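Local coordinates for MFP2b (Ascaris suum, PDB 2BJR), which probably enhances polymerization of the major sperm protein MSP during the amoeboid motility of nematode sperm, and binds zinc, at residues N32-A36 and G47-N51. Coordinates in Å, arbitrary orientation, origin at the centre of the assembly. Numbering follows the deposited sequence.
Sequences NMYVA and GRAWN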
# COMPACT_ATOMS: atom_id res chain seq x y z
N ASN A 32 -0.99 -1.75 -3.88
CA ASN A 32 0.29 -2.25 -4.33
C ASN A 32 0.59 -1.74 -5.71
O ASN A 32 0.76 -2.51 -6.65
CB ASN A 32 0.27 -3.73 -4.31
CG ASN A 32 1.63 -4.37 -4.63
OD1 ASN A 32 2.67 -3.80 -4.39
ND2 ASN A 32 1.59 -5.62 -5.16
N MSE A 33 0.58 -0.43 -5.83
CA MSE A 33 0.79 0.24 -7.11
C MSE A 33 1.49 1.56 -6.79
O MSE A 33 0.93 2.38 -6.06
CB MSE A 33 -0.54 0.47 -7.83
CG MSE A 33 -0.40 1.03 -9.21
SE MSE A 33 -2.16 1.11 -10.08
CE MSE A 33 -2.48 -0.88 -10.08
N TYR A 34 2.69 1.78 -7.38
CA TYR A 34 3.54 2.92 -7.07
C TYR A 34 3.90 3.67 -8.36
O TYR A 34 4.02 3.07 -9.42
CB TYR A 34 4.82 2.49 -6.34
CG TYR A 34 4.58 1.65 -5.10
CD1 TYR A 34 4.34 0.28 -5.18
CD2 TYR A 34 4.68 2.21 -3.84
CE1 TYR A 34 4.11 -0.48 -4.04
CE2 TYR A 34 4.48 1.45 -2.71
CZ TYR A 34 4.22 0.14 -2.81
OH TYR A 34 4.10 -0.57 -1.65
N VAL A 35 4.11 4.98 -8.22
CA VAL A 35 4.41 5.86 -9.32
C VAL A 35 5.84 5.60 -9.78
O VAL A 35 6.81 5.74 -8.99
CB VAL A 35 4.20 7.38 -8.94
CG1 VAL A 35 4.40 8.24 -10.15
CG2 VAL A 35 2.80 7.59 -8.39
N ALA A 36 6.00 5.30 -11.07
CA ALA A 36 7.28 4.91 -11.64
C ALA A 36 7.58 5.64 -12.91
O ALA A 36 6.71 6.22 -13.56
CB ALA A 36 7.35 3.43 -11.87
N GLY A 47 4.82 5.17 -15.56
CA GLY A 47 4.25 3.84 -15.53
C GLY A 47 4.05 3.50 -14.06
O GLY A 47 3.91 4.40 -13.20
N ARG A 48 4.08 2.22 -13.78
CA ARG A 48 3.74 1.72 -12.48
C ARG A 48 4.67 0.61 -12.04
O ARG A 48 5.16 -0.19 -12.85
CB ARG A 48 2.25 1.32 -12.45
CG ARG A 48 1.89 0.13 -13.30
CD ARG A 48 0.40 0.06 -13.74
NE ARG A 48 0.20 -0.99 -14.77
CZ ARG A 48 0.18 -2.26 -14.47
NH1 ARG A 48 0.35 -2.60 -13.22
NH2 ARG A 48 0.06 -3.21 -15.38
N ALA A 49 4.92 0.56 -10.73
CA ALA A 49 5.66 -0.50 -10.12
C ALA A 49 4.79 -1.14 -9.04
O ALA A 49 3.79 -0.54 -8.59
CB ALA A 49 6.92 0.05 -9.50
N TRP A 50 5.15 -2.37 -8.68
CA TRP A 50 4.45 -3.11 -7.62
C TRP A 50 5.36 -4.10 -6.97
O TRP A 50 6.43 -4.43 -7.50
CB TRP A 50 3.20 -3.78 -8.14
CG TRP A 50 3.42 -4.91 -9.14
CD1 TRP A 50 3.53 -6.23 -8.86
CD2 TRP A 50 3.55 -4.79 -10.56
NE1 TRP A 50 3.72 -6.96 -10.02
CE2 TRP A 50 3.72 -6.09 -11.08
CE3 TRP A 50 3.52 -3.71 -11.46
CZ2 TRP A 50 3.89 -6.35 -12.45
CZ3 TRP A 50 3.70 -3.97 -12.83
CH2 TRP A 50 3.85 -5.29 -13.31
N ASN A 51 4.99 -4.51 -5.77
CA ASN A 51 5.69 -5.50 -5.02
C ASN A 51 5.28 -6.93 -5.43
O ASN A 51 4.09 -7.27 -5.38
CB ASN A 51 5.32 -5.31 -3.54
CG ASN A 51 6.07 -6.26 -2.60
OD1 ASN A 51 6.42 -7.41 -2.95
ND2 ASN A 51 6.19 -5.80 -1.33
O HOH W 1 5.29 -3.15 -0.88
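Strands 34-40 and 43-52 form a β-hairpin within the antiparallel sheet of the first of the two cytosolic motility protein family regions, and residues 32-36 and 47-51 pair toward its open end. Two hydrogen-bonded pairs fix the register. In the first, Y34 N reaches A49 O at 2.8 Å and A49 N returns to Y34 O at 3.0 Å; in the second, A36 N lies 3.1 Å from G47 O and G47 N 2.9 Å from A36 O. V35 and R48 form the non-hydrogen-bonded pair between them, so their backbone groups turn outward: V35 bonds to V25 and L80, R48 to S59 on strand 55-62. The carbonyls Y34 O and A49 O each take a further CA-H...O contact, from R48 CA and M33 CA respectively, both at 3.4 Å.

Before the strand proper begins, the side-chain amide of N32 continues the pairing in place of main chain. Its OD1 accepts from N51 N at 2.8 Å (164°), while its ND2 donates to N51 O at 3.0 Å (167°), satisfying both polar groups of that backbone. The N51 side chain looks elsewhere, with OD1 accepting from G54 N and ND2 donating to S268 O in the second region. Y34 OH also hydrogen-bonds to D197 OD1, and one water links Y34 to N51, donating to Y34 OH at 2.9 Å and accepting from N51 ND2 at 2.8 Å.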